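Local coordinates for protein oxalate biosynthetic component 1 (Burkholderia thailandensis, PDB 5IKY) that is a bifunctional oxalate-producing enzyme that combines serine hydrolase and lyase activities and serves quorum sensing-dependent oxalogenesis, at residues Y545-R550 / Y715-A720; K407-L412 / G454-L459; G208-S213 / M264-D269; V778-L783 / Q1084-F1089; F313-V318 / E358-L363. All blocks are in the same frame, centred on the assembly; numbering follows the deposited sequence.

Contact 1 (Y545-R550 / Y715-A720)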
# COMPACT_ATOMS: atom_id res chain seq x y z
N TYR A 545 -13.52 20.24 -24.50
CA TYR A 545 -13.54 19.43 -25.71
C TYR A 545 -14.34 18.15 -25.49
O TYR A 545 -14.22 17.52 -24.44
CB TYR A 545 -12.11 19.09 -26.15
CG TYR A 545 -11.30 20.31 -26.55
CD1 TYR A 545 -11.60 21.01 -27.71
CD2 TYR A 545 -10.25 20.75 -25.76
CE1 TYR A 545 -10.87 22.13 -28.07
CE2 TYR A 545 -9.51 21.86 -26.13
CZ TYR A 545 -9.83 22.55 -27.28
OH TYR A 545 -9.10 23.66 -27.64
N PRO A 546 -15.16 17.78 -26.48
CA PRO A 546 -15.93 16.54 -26.44
C PRO A 546 -15.04 15.32 -26.65
O PRO A 546 -14.02 15.42 -27.33
CB PRO A 546 -16.91 16.70 -27.60
CG PRO A 546 -16.19 17.57 -28.57
CD PRO A 546 -15.40 18.54 -27.72
N ALA A 547 -15.42 14.18 -26.08
CA ALA A 547 -14.64 12.96 -26.22
C ALA A 547 -14.90 12.27 -27.55
O ALA A 547 -14.39 11.18 -27.81
CB ALA A 547 -14.95 12.01 -25.06
N ASP A 548 -15.71 12.90 -28.40
CA ASP A 548 -16.02 12.36 -29.72
C ASP A 548 -14.90 12.66 -30.71
O ASP A 548 -14.54 13.82 -30.92
CB ASP A 548 -17.34 12.92 -30.23
CG ASP A 548 -17.98 12.04 -31.29
OD1 ASP A 548 -17.24 11.40 -32.06
OD2 ASP A 548 -19.23 12.00 -31.34
N GLU A 549 -14.35 11.61 -31.32
CA GLU A 549 -13.25 11.75 -32.27
C GLU A 549 -13.68 12.50 -33.53
O GLU A 549 -12.84 13.01 -34.27
CB GLU A 549 -12.69 10.38 -32.64
CG GLU A 549 -13.74 9.34 -33.00
CD GLU A 549 -13.14 7.97 -33.23
OE1 GLU A 549 -13.86 6.96 -33.04
OE2 GLU A 549 -11.96 7.89 -33.62
N ARG A 550 -14.98 12.55 -33.78
CA ARG A 550 -15.52 13.22 -34.95
C ARG A 550 -15.58 14.73 -34.76
O ARG A 550 -15.74 15.48 -35.72
CB ARG A 550 -16.91 12.69 -35.28
CG ARG A 550 -16.93 11.30 -35.90
CD ARG A 550 -18.34 10.75 -36.03
NE ARG A 550 -18.75 9.97 -34.87
CZ ARG A 550 -19.61 10.39 -33.94
NH1 ARG A 550 -20.17 11.59 -34.04
NH2 ARG A 550 -19.92 9.60 -32.92
N TYR A 715 -12.53 12.35 -16.11
CA TYR A 715 -11.42 11.40 -16.23
C TYR A 715 -11.43 10.63 -17.54
O TYR A 715 -10.43 10.62 -18.27
CB TYR A 715 -11.43 10.41 -15.06
CG TYR A 715 -10.36 9.35 -15.19
CD1 TYR A 715 -9.03 9.65 -14.93
CD2 TYR A 715 -10.67 8.06 -15.60
CE1 TYR A 715 -8.04 8.70 -15.05
CE2 TYR A 715 -9.68 7.09 -15.74
CZ TYR A 715 -8.37 7.42 -15.46
OH TYR A 715 -7.39 6.47 -15.59
N SER A 716 -12.54 9.97 -17.84
CA SER A 716 -12.63 9.14 -19.05
C SER A 716 -12.51 9.97 -20.32
O SER A 716 -11.82 9.58 -21.26
CB SER A 716 -13.94 8.36 -19.07
OG SER A 716 -13.95 7.37 -18.05
N ALA A 717 -13.17 11.13 -20.34
CA ALA A 717 -13.10 12.03 -21.48
C ALA A 717 -11.67 12.50 -21.72
O ALA A 717 -11.21 12.56 -22.86
CB ALA A 717 -14.02 13.22 -21.28
N THR A 718 -10.97 12.83 -20.64
CA THR A 718 -9.58 13.26 -20.72
C THR A 718 -8.71 12.16 -21.31
O THR A 718 -7.88 12.41 -22.18
CB THR A 718 -9.03 13.66 -19.34
OG1 THR A 718 -9.92 14.60 -18.72
CG2 THR A 718 -7.66 14.30 -19.49
N MET A 719 -8.91 10.93 -20.83
CA MET A 719 -8.13 9.79 -21.31
C MET A 719 -8.46 9.49 -22.77
O MET A 719 -7.58 9.15 -23.56
CB MET A 719 -8.39 8.56 -20.44
CG MET A 719 -7.89 8.70 -19.01
SD MET A 719 -6.09 8.71 -18.88
CE MET A 719 -5.73 6.95 -18.94
N ALA A 720 -9.73 9.64 -23.13
CA ALA A 720 -10.17 9.43 -24.51
C ALA A 720 -9.49 10.42 -25.45
O ALA A 720 -9.09 10.06 -26.56
CB ALA A 720 -11.68 9.55 -24.61

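Contact 2 (K407-L412 / G454-L459)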
# COMPACT_ATOMS: atom_id res chain seq x y z
N LYS A 407 -4.32 13.44 36.82
CA LYS A 407 -4.18 12.44 37.87
C LYS A 407 -5.54 11.83 38.20
O LYS A 407 -5.64 10.63 38.46
CB LYS A 407 -3.55 13.06 39.12
CG LYS A 407 -2.06 13.33 38.97
CD LYS A 407 -1.50 14.05 40.19
CE LYS A 407 0.01 14.26 40.06
NZ LYS A 407 0.56 15.07 41.18
N ALA A 408 -6.58 12.66 38.19
CA ALA A 408 -7.94 12.19 38.41
C ALA A 408 -8.35 11.22 37.31
O ALA A 408 -8.78 10.10 37.59
CB ALA A 408 -8.90 13.36 38.47
N ILE A 409 -8.20 11.65 36.06
CA ILE A 409 -8.53 10.83 34.89
C ILE A 409 -7.81 9.48 34.89
O ILE A 409 -8.41 8.45 34.58
CB ILE A 409 -8.20 11.58 33.58
CG1 ILE A 409 -9.17 12.75 33.37
CG2 ILE A 409 -8.24 10.64 32.39
CD1 ILE A 409 -8.87 13.58 32.14
N ALA A 410 -6.53 9.50 35.26
CA ALA A 410 -5.73 8.28 35.30
C ALA A 410 -6.31 7.26 36.27
O ALA A 410 -6.19 6.05 36.05
CB ALA A 410 -4.29 8.62 35.68
N LYS A 411 -6.93 7.74 37.34
CA LYS A 411 -7.52 6.85 38.33
C LYS A 411 -8.80 6.18 37.83
O LYS A 411 -9.04 5.00 38.09
CB LYS A 411 -7.82 7.60 39.63
CG LYS A 411 -6.71 7.51 40.67
CD LYS A 411 -7.27 7.73 42.07
CE LYS A 411 -8.66 7.13 42.22
NZ LYS A 411 -9.03 6.88 43.64
N LEU A 412 -9.62 6.94 37.11
CA LEU A 412 -10.86 6.40 36.57
C LEU A 412 -10.57 5.35 35.51
O LEU A 412 -11.34 4.40 35.34
CB LEU A 412 -11.73 7.52 35.98
CG LEU A 412 -12.31 8.52 36.98
CD1 LEU A 412 -11.79 9.92 36.71
CD2 LEU A 412 -13.83 8.49 36.96
N GLY A 454 0.39 6.78 26.49
CA GLY A 454 0.19 5.58 27.30
C GLY A 454 -1.24 5.15 27.57
O GLY A 454 -1.99 4.83 26.64
N PRO A 455 -1.63 5.13 28.85
CA PRO A 455 -2.92 4.63 29.34
C PRO A 455 -4.14 5.40 28.84
O PRO A 455 -5.21 4.82 28.67
CB PRO A 455 -2.80 4.77 30.87
CG PRO A 455 -1.33 4.86 31.13
CD PRO A 455 -0.77 5.58 29.95
N PHE A 456 -3.97 6.70 28.60
CA PHE A 456 -5.08 7.57 28.22
C PHE A 456 -5.61 7.27 26.81
O PHE A 456 -6.62 7.83 26.40
CB PHE A 456 -4.66 9.04 28.32
CG PHE A 456 -4.19 9.44 29.69
CD1 PHE A 456 -5.08 9.95 30.62
CD2 PHE A 456 -2.86 9.31 30.05
CE1 PHE A 456 -4.65 10.32 31.88
CE2 PHE A 456 -2.42 9.67 31.31
CZ PHE A 456 -3.32 10.18 32.23
N GLN A 457 -4.92 6.40 26.08
CA GLN A 457 -5.31 6.08 24.71
C GLN A 457 -6.67 5.40 24.63
O GLN A 457 -7.25 5.27 23.55
CB GLN A 457 -4.25 5.20 24.03
CG GLN A 457 -3.06 5.99 23.51
CD GLN A 457 -2.22 5.22 22.52
OE1 GLN A 457 -2.37 4.01 22.37
NE2 GLN A 457 -1.32 5.92 21.84
N ALA A 458 -7.18 4.97 25.78
CA ALA A 458 -8.54 4.44 25.86
C ALA A 458 -9.56 5.56 25.67
O ALA A 458 -10.73 5.31 25.40
CB ALA A 458 -8.76 3.74 27.18
N LEU A 459 -9.10 6.81 25.81
CA LEU A 459 -9.96 7.98 25.66
C LEU A 459 -9.84 8.60 24.28
O LEU A 459 -10.59 9.51 23.93
CB LEU A 459 -9.62 9.02 26.72
CG LEU A 459 -9.55 8.57 28.17
CD1 LEU A 459 -9.13 9.73 29.05
CD2 LEU A 459 -10.89 8.02 28.62

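Contact 3 (G208-S213 / M264-D269)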
# COMPACT_ATOMS: atom_id res chain seq x y z
N GLY A 208 14.80 0.23 9.79
CA GLY A 208 13.75 -0.06 10.74
C GLY A 208 12.62 0.95 10.66
O GLY A 208 11.44 0.60 10.71
N ILE A 209 13.00 2.22 10.52
CA ILE A 209 12.04 3.32 10.45
C ILE A 209 11.22 3.27 9.16
O ILE A 209 10.01 3.50 9.18
CB ILE A 209 12.76 4.68 10.56
CG1 ILE A 209 13.33 4.85 11.98
CG2 ILE A 209 11.82 5.83 10.21
CD1 ILE A 209 14.39 5.92 12.09
N VAL A 210 11.88 2.95 8.05
CA VAL A 210 11.18 2.76 6.79
C VAL A 210 10.14 1.65 6.91
O VAL A 210 8.99 1.83 6.51
CB VAL A 210 12.16 2.43 5.65
CG1 VAL A 210 11.41 1.87 4.45
CG2 VAL A 210 12.94 3.67 5.26
N ASP A 211 10.54 0.52 7.48
CA ASP A 211 9.63 -0.61 7.64
C ASP A 211 8.45 -0.28 8.55
O ASP A 211 7.31 -0.62 8.24
CB ASP A 211 10.39 -1.82 8.19
CG ASP A 211 11.29 -2.45 7.15
OD1 ASP A 211 11.04 -2.24 5.94
OD2 ASP A 211 12.25 -3.16 7.54
N ALA A 212 8.72 0.37 9.68
CA ALA A 212 7.67 0.73 10.62
C ALA A 212 6.66 1.67 9.97
O ALA A 212 5.46 1.58 10.23
CB ALA A 212 8.26 1.36 11.87
N SER A 213 7.16 2.56 9.12
CA SER A 213 6.30 3.50 8.41
C SER A 213 5.39 2.78 7.42
O SER A 213 4.19 3.05 7.36
CB SER A 213 7.15 4.54 7.68
OG SER A 213 7.94 5.29 8.59
N MET A 264 14.03 9.16 3.42
CA MET A 264 13.12 9.93 2.58
C MET A 264 13.03 9.44 1.13
O MET A 264 11.92 9.24 0.63
CB MET A 264 13.51 11.42 2.61
CG MET A 264 13.34 12.05 3.98
SD MET A 264 11.62 12.06 4.49
CE MET A 264 10.95 13.22 3.29
N PRO A 265 14.18 9.24 0.44
CA PRO A 265 14.03 8.74 -0.94
C PRO A 265 13.36 7.37 -1.01
O PRO A 265 12.61 7.11 -1.95
CB PRO A 265 15.48 8.67 -1.44
CG PRO A 265 16.23 9.61 -0.58
CD PRO A 265 15.59 9.49 0.77
N THR A 266 13.62 6.52 -0.03
CA THR A 266 13.01 5.19 0.01
C THR A 266 11.49 5.29 0.15
O THR A 266 10.76 4.63 -0.58
CB THR A 266 13.57 4.36 1.18
OG1 THR A 266 14.98 4.17 1.00
CG2 THR A 266 12.89 3.00 1.25
N LEU A 267 11.03 6.12 1.07
CA LEU A 267 9.60 6.32 1.29
C LEU A 267 8.93 6.97 0.08
O LEU A 267 7.81 6.62 -0.27
CB LEU A 267 9.35 7.14 2.55
CG LEU A 267 9.51 6.38 3.86
CD1 LEU A 267 9.25 7.29 5.06
CD2 LEU A 267 8.57 5.18 3.88
N LEU A 268 9.62 7.92 -0.55
CA LEU A 268 9.10 8.56 -1.76
C LEU A 268 8.91 7.55 -2.89
O LEU A 268 8.00 7.68 -3.70
CB LEU A 268 10.03 9.69 -2.21
CG LEU A 268 10.09 10.96 -1.36
CD1 LEU A 268 11.18 11.87 -1.90
CD2 LEU A 268 8.76 11.68 -1.34
N ASP A 269 9.78 6.54 -2.92
CA ASP A 269 9.71 5.48 -3.93
C ASP A 269 8.63 4.45 -3.62
O ASP A 269 7.85 4.06 -4.50
CB ASP A 269 11.06 4.77 -4.07
CG ASP A 269 11.96 5.42 -5.11
OD1 ASP A 269 11.44 6.00 -6.08
OD2 ASP A 269 13.20 5.33 -4.95

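Contact 4 (V778-L783 / Q1084-F1089)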
# COMPACT_ATOMS: atom_id res chain seq x y z
N VAL A 778 -21.02 -24.05 -31.69
CA VAL A 778 -19.98 -23.73 -30.72
C VAL A 778 -20.55 -23.39 -29.34
O VAL A 778 -21.56 -22.71 -29.22
CB VAL A 778 -19.12 -22.55 -31.24
CG1 VAL A 778 -18.38 -21.88 -30.11
CG2 VAL A 778 -18.16 -23.03 -32.31
N ASP A 779 -19.88 -23.89 -28.30
CA ASP A 779 -20.29 -23.66 -26.92
C ASP A 779 -19.99 -22.24 -26.44
O ASP A 779 -20.83 -21.59 -25.83
CB ASP A 779 -19.61 -24.67 -25.99
CG ASP A 779 -19.76 -26.10 -26.46
OD1 ASP A 779 -20.76 -26.75 -26.09
OD2 ASP A 779 -18.88 -26.58 -27.21
N TRP A 780 -18.78 -21.76 -26.71
CA TRP A 780 -18.35 -20.45 -26.23
C TRP A 780 -17.80 -19.55 -27.33
O TRP A 780 -16.97 -19.97 -28.14
CB TRP A 780 -17.29 -20.60 -25.14
CG TRP A 780 -17.81 -21.17 -23.86
CD1 TRP A 780 -17.98 -22.49 -23.56
CD2 TRP A 780 -18.21 -20.44 -22.69
NE1 TRP A 780 -18.47 -22.62 -22.28
CE2 TRP A 780 -18.62 -21.38 -21.73
CE3 TRP A 780 -18.26 -19.08 -22.37
CZ2 TRP A 780 -19.08 -21.00 -20.47
CZ3 TRP A 780 -18.72 -18.71 -21.12
CH2 TRP A 780 -19.12 -19.67 -20.18
N VAL A 781 -18.24 -18.30 -27.34
CA VAL A 781 -17.68 -17.29 -28.23
C VAL A 781 -16.66 -16.45 -27.47
O VAL A 781 -16.92 -15.97 -26.37
CB VAL A 781 -18.77 -16.37 -28.81
CG1 VAL A 781 -18.15 -15.23 -29.61
CG2 VAL A 781 -19.74 -17.17 -29.68
N VAL A 782 -15.47 -16.28 -28.06
CA VAL A 782 -14.44 -15.46 -27.43
C VAL A 782 -14.29 -14.13 -28.15
O VAL A 782 -13.88 -14.08 -29.31
CB VAL A 782 -13.08 -16.19 -27.41
CG1 VAL A 782 -12.01 -15.29 -26.80
CG2 VAL A 782 -13.19 -17.49 -26.64
N LEU A 783 -14.64 -13.05 -27.45
CA LEU A 783 -14.54 -11.71 -28.00
C LEU A 783 -13.08 -11.27 -28.09
O LEU A 783 -12.24 -11.74 -27.32
CB LEU A 783 -15.35 -10.72 -27.15
CG LEU A 783 -16.86 -10.96 -27.12
CD1 LEU A 783 -17.52 -10.00 -26.15
CD2 LEU A 783 -17.45 -10.83 -28.51
N GLN A 1084 -16.91 -23.57 -10.76
CA GLN A 1084 -18.22 -24.19 -10.63
C GLN A 1084 -19.29 -23.37 -11.34
O GLN A 1084 -20.22 -23.92 -11.93
CB GLN A 1084 -18.58 -24.38 -9.15
CG GLN A 1084 -20.04 -24.72 -8.91
CD GLN A 1084 -20.23 -25.77 -7.83
OE1 GLN A 1084 -19.43 -26.70 -7.71
NE2 GLN A 1084 -21.29 -25.63 -7.05
N TRP A 1085 -19.15 -22.05 -11.28
CA TRP A 1085 -20.09 -21.15 -11.94
C TRP A 1085 -20.03 -21.33 -13.45
O TRP A 1085 -21.06 -21.41 -14.12
CB TRP A 1085 -19.80 -19.69 -11.58
CG TRP A 1085 -19.94 -19.36 -10.12
CD1 TRP A 1085 -19.98 -20.24 -9.08
CD2 TRP A 1085 -20.07 -18.05 -9.55
NE1 TRP A 1085 -20.12 -19.56 -7.89
CE2 TRP A 1085 -20.18 -18.22 -8.15
CE3 TRP A 1085 -20.09 -16.76 -10.08
CZ2 TRP A 1085 -20.32 -17.14 -7.28
CZ3 TRP A 1085 -20.23 -15.69 -9.21
CH2 TRP A 1085 -20.34 -15.89 -7.83
N ILE A 1086 -18.81 -21.39 -13.97
CA ILE A 1086 -18.58 -21.60 -15.40
C ILE A 1086 -19.02 -23.00 -15.81
O ILE A 1086 -19.53 -23.21 -16.91
CB ILE A 1086 -17.10 -21.36 -15.76
CG1 ILE A 1086 -16.75 -19.89 -15.52
CG2 ILE A 1086 -16.82 -21.74 -17.21
CD1 ILE A 1086 -15.32 -19.54 -15.83
N ALA A 1087 -18.83 -23.96 -14.90
CA ALA A 1087 -19.29 -25.33 -15.12
C ALA A 1087 -20.81 -25.37 -15.28
O ALA A 1087 -21.33 -26.04 -16.18
CB ALA A 1087 -18.85 -26.23 -13.98
N ARG A 1088 -21.51 -24.65 -14.41
CA ARG A 1088 -22.96 -24.58 -14.47
C ARG A 1088 -23.41 -23.86 -15.74
O ARG A 1088 -24.41 -24.24 -16.36
CB ARG A 1088 -23.52 -23.87 -13.23
N PHE A 1089 -22.66 -22.83 -16.12
CA PHE A 1089 -22.92 -22.10 -17.36
C PHE A 1089 -22.79 -23.02 -18.57
O PHE A 1089 -23.66 -23.05 -19.44
CB PHE A 1089 -21.95 -20.92 -17.50
CG PHE A 1089 -22.31 -19.73 -16.65
CD1 PHE A 1089 -23.63 -19.48 -16.31
CD2 PHE A 1089 -21.33 -18.86 -16.20
CE1 PHE A 1089 -23.96 -18.39 -15.53
CE2 PHE A 1089 -21.66 -17.77 -15.42
CZ PHE A 1089 -22.98 -17.53 -15.09

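Contact 5 (F313-V318 / E358-L363)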
# COMPACT_ATOMS: atom_id res chain seq x y z
N PHE A 313 6.42 22.54 14.55
CA PHE A 313 6.56 23.96 14.80
C PHE A 313 5.87 24.31 16.11
O PHE A 313 4.66 24.12 16.26
CB PHE A 313 5.97 24.76 13.64
CG PHE A 313 6.25 26.24 13.70
CD1 PHE A 313 7.44 26.75 13.21
CD2 PHE A 313 5.31 27.12 14.22
CE1 PHE A 313 7.70 28.11 13.26
CE2 PHE A 313 5.56 28.48 14.27
CZ PHE A 313 6.76 28.97 13.79
N SER A 314 6.63 24.81 17.08
CA SER A 314 6.07 25.20 18.37
C SER A 314 6.37 26.66 18.68
O SER A 314 7.49 27.01 19.04
CB SER A 314 6.60 24.30 19.49
OG SER A 314 6.14 22.97 19.33
N PRO A 315 5.35 27.53 18.54
CA PRO A 315 5.55 28.96 18.80
C PRO A 315 5.63 29.26 20.30
O PRO A 315 4.77 29.96 20.83
CB PRO A 315 4.32 29.60 18.17
CG PRO A 315 3.27 28.54 18.26
CD PRO A 315 3.98 27.23 18.10
N GLY A 316 6.65 28.74 20.96
CA GLY A 316 6.86 28.97 22.37
C GLY A 316 7.69 27.86 23.00
O GLY A 316 7.90 26.82 22.39
N PRO A 317 8.15 28.08 24.24
CA PRO A 317 8.99 27.10 24.95
C PRO A 317 8.25 25.80 25.24
O PRO A 317 7.04 25.82 25.50
CB PRO A 317 9.33 27.82 26.27
CG PRO A 317 9.08 29.27 26.01
CD PRO A 317 7.95 29.31 25.03
N VAL A 318 8.96 24.68 25.19
CA VAL A 318 8.39 23.40 25.58
C VAL A 318 9.12 22.90 26.81
O VAL A 318 10.29 22.53 26.74
CB VAL A 318 8.49 22.36 24.45
CG1 VAL A 318 7.78 21.08 24.85
CG2 VAL A 318 7.90 22.92 23.16
N GLU A 358 -1.87 30.60 23.10
CA GLU A 358 -1.99 32.04 23.23
C GLU A 358 -1.05 32.78 22.28
O GLU A 358 -1.39 33.84 21.75
CB GLU A 358 -1.73 32.43 24.69
CG GLU A 358 -1.07 33.76 24.92
CD GLU A 358 -1.01 34.12 26.39
OE1 GLU A 358 0.11 34.24 26.94
OE2 GLU A 358 -2.09 34.27 27.00
N ASN A 359 0.13 32.21 22.04
CA ASN A 359 1.06 32.77 21.07
C ASN A 359 0.57 32.55 19.65
O ASN A 359 0.79 33.38 18.77
CB ASN A 359 2.46 32.18 21.24
CG ASN A 359 3.16 32.69 22.49
OD1 ASN A 359 2.80 33.73 23.03
ND2 ASN A 359 4.16 31.95 22.94
N SER A 360 -0.11 31.43 19.43
CA SER A 360 -0.61 31.07 18.10
C SER A 360 -1.75 31.97 17.64
O SER A 360 -1.79 32.37 16.47
CB SER A 360 -1.07 29.61 18.08
OG SER A 360 0.01 28.73 18.26
N VAL A 361 -2.68 32.28 18.53
CA VAL A 361 -3.88 33.01 18.14
C VAL A 361 -3.67 34.52 18.17
O VAL A 361 -4.56 35.29 17.80
CB VAL A 361 -5.08 32.65 19.03
CG1 VAL A 361 -5.31 31.14 19.00
CG2 VAL A 361 -4.86 33.15 20.45
N THR A 362 -2.50 34.95 18.63
CA THR A 362 -2.21 36.38 18.66
C THR A 362 -1.05 36.72 17.74
O THR A 362 -1.24 37.09 16.58
CB THR A 362 -1.88 36.87 20.10
OG1 THR A 362 -0.76 36.15 20.62
CG2 THR A 362 -3.08 36.67 21.01
N LEU A 363 0.16 36.59 18.26
CA LEU A 363 1.35 37.08 17.57
C LEU A 363 1.70 36.29 16.32
O LEU A 363 2.21 36.85 15.34
CB LEU A 363 2.53 37.06 18.54
CG LEU A 363 3.63 38.09 18.28
CD1 LEU A 363 3.05 39.48 18.10
CD2 LEU A 363 4.54 38.06 19.47

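Contact 1 (Y545-R550 / Y715-A720)
Backbone torsions of phi -80° and psi 4° at Ala-547 bend the loop so that this methyl faces helix 715-734, against Ala-717 and Ala-720. These two residues lie three positions apart on one face of the helix, and Ala-547 CB rests against both methyls, 4.1 Å from Ala-717 CB and equally far from Ala-720 CB. It comes closest to the backbone, with Ala-547 CB 4.0 Å from Ala-717 CA. Three small side chains thus let the loop lie close against the helix, the nearest CA atoms being those of Ala-547 and Ala-717 at 5.1 Å. Beyond the touching point the loop forms an Asx turn, in which Asp-548 OD1 accepts the backbone N-H of Arg-550 at 3.1 Å. The donor approaches from above the carboxylate plane, while the other oxygen, Asp-548 OD2, makes a salt bridge of 2.9 Å with Arg-550 NH1. The touching part of helix 715-734 belongs to the cap domain, and Tyr-545 O is hydrogen-bonded to NH2 of Arg-714, the residue just ahead of this helix. On the helix side, Ala-720 O is bonded to His-854 ND1 of helix 849-860.

Contact 2 (K407-L412 / G454-L459)
Ile-409 is the first residue of helix segment 407-412 to meet the loop 454-459, and it does so through its CG2 methyl. With CG1 beside the backbone N (chi1 -70°), CG2 lies anti to that nitrogen and reaches two partners at once: Phe-456 CE1 at 3.6 Å and Leu-459 CD1 also at 3.6 Å. The methyl arrives at the edge of the phenyl ring, in its plane, and the two side chains stand roughly at right angles. One residue further on, Ala-410 places its CB 3.9 Å from Phe-456 CZ, so the outer end of the ring is held by both neighbouring residues of the helix. The phenyl reaches them because its CG lies anti to its own carbonyl carbon, chi1 -58°. Arg-406 and Leu-413 of the same helix also touch Phe-456, and helix 418-442 packs on the same cluster, with Leu-427 on Ile-409 and Ala-424 on Leu-459. The loop follows strand 446-451 of a curled parallel sheet, consistent with a TIM barrel, and Gly-454 is backbone-bonded to Asp-478, next in sequence to the magnesium ligand Glu-477. Between the two segments themselves no hydrogen bond forms: aliphatic carbons and a phenyl ring do the touching, so the attachment rests on shape and on burial of apolar surface.

Contact 3 (G208-S213 / M264-D269)
Val-210 and Thr-266 meet methyl to methyl, with Val-210 CG1 3.7 Å from Thr-266 CG2 and the second branch, Val-210 CG2, 4.1 Å from the same carbon. The two side chains run about perpendicular to each other. Both touching branches CG1 and CG2, of valine and threonine respectively, lie anti to their own backbone N; for Val-210 this is chi1 164°. A second point of contact is made by Leu-267, whose CD2 comes 4.1 Å from Ser-213 CB and 4.4 Å from Val-210 CG1, thereby spanning one turn of helix 206-218. The polar ends of the participants are turned to their own helices. Ser-213 OG donates to Ile-209 O at 2.8 Å, and this oxygen also accepts Ser-213 N, the two donors arriving from opposite faces of the carbonyl plane. Thr-266 OG1 likewise bonds to Arg-262 O. In the next shell lie the strands: Leu-226 touches both Ser-213 and Leu-267, and Leu-276 supports Leu-267 from strand 275-278. The helix segments run nearly the same way, at 28° with axes 10.2 Å apart, over the adjacent parallel strands 223-226 and 275-278. The first of these strands leads directly into the magnesium ligand His-227. This beta-alpha packing is consistent with a TIM barrel, the clan to which the beta-keto acid cleavage enzymes belong.

Contact 4 (V778-L783 / Q1084-F1089)
Trp-780 of strand 780-782 meets Ile-1086 and Phe-1089 of helix 1080-1090, a helix lying against the central mixed sheet of the alpha/beta-hydrolase domain. The apolar contacts across the two segments come from the six-membered end of the indole. Trp-780 CZ2 lies 4.0 Å from Ile-1086 CG2, the methyl branch anti to its own backbone N, and the two side chains approach at a slant. Rotation about chi1 of -69° puts the indole CG beside the backbone nitrogen and sends the ring system off the sheet to the helix. Further apolar packing comes from helix 792-813, whose Phe-808 and Ile-812 touch Ile-1086. Aromatic interactions add partners beyond the segments: the indole stacks with Phe-932 of the next strand and meets the ring of His-1090 with planes at about 60°. Hydrogen bonds play no part between strand and helix; those of the strand run within the sheet, where Trp-780 pairs with Leu-833 and Val-781 with Lys-930 and Phe-932 on the flanking parallel strands. Phe-1089 contributes the root of its side chain, since its phenyl ring is directed elsewhere: Phe-1089 CB is 4.1 Å from Trp-780 CH2 and also from Trp-780 CZ2.

Contact 5 (F313-V318 / E358-L363)
Pro-315 and Asn-359 form the tight part of this contact, joined by a hydrogen bond from Asn-359 ND2 to Pro-315 O of 3.0 Å. The acceptor lies close to the amide plane of the asparagine, and the angle at the hydrogen is 154°; the donor is tilted slightly from the carbonyl plane. A chi1 of -72° keeps the asparagine CG beside its backbone N and brings the amide to that oxygen, with Asn-359 CB itself 3.2 Å from Pro-315 O. The pyrrolidine ring also comes close to the helix, Pro-315 CG standing 3.3 Å from Ser-360 OG, a hydroxyl whose hydrogen bond goes to Ile-356 O. Pro-315 is the centre of an inverse gamma turn closed by Gly-316 N and Ser-314 O at 2.7 Å, which fixes the direction of its carbonyl. Packing thins toward the surface. Gly-316 CA is 4.1 Å from Asn-359 ND2, and the exposed Pro-317 and Glu-358 flank the contact on its solvent side, while Thr-362 OG1 turns back to bond Glu-358 O at 2.6 Å. On the inner side, Ile-349 of strand 346-351 touches both Pro-315 and Ser-360. The contact therefore joins the loop after strand 310-313 to helix 354-360, which follows the neighbouring parallel strand 346-351 of the barrel-like sheet.

From the N terminus the five contacts follow one another in series, so none nests in or crosses another. Contact 3 comes first, closing a loop of 50 residues between two helices, and contact 5 then closes 39 residues between a strand-end loop and a helix. Contact 2 follows with a loop of 41 residues, its centre about 27 Å from that of contact 5; these three tie helices and loops around the curled parallel sheet. Contact 1 spans 164 residues and joins the loop 545-550 to the cap-domain region. Contact 4 makes the longest closure, 300 residues, within the hydrolase domain, its centre about 69 Å from that of contact 5.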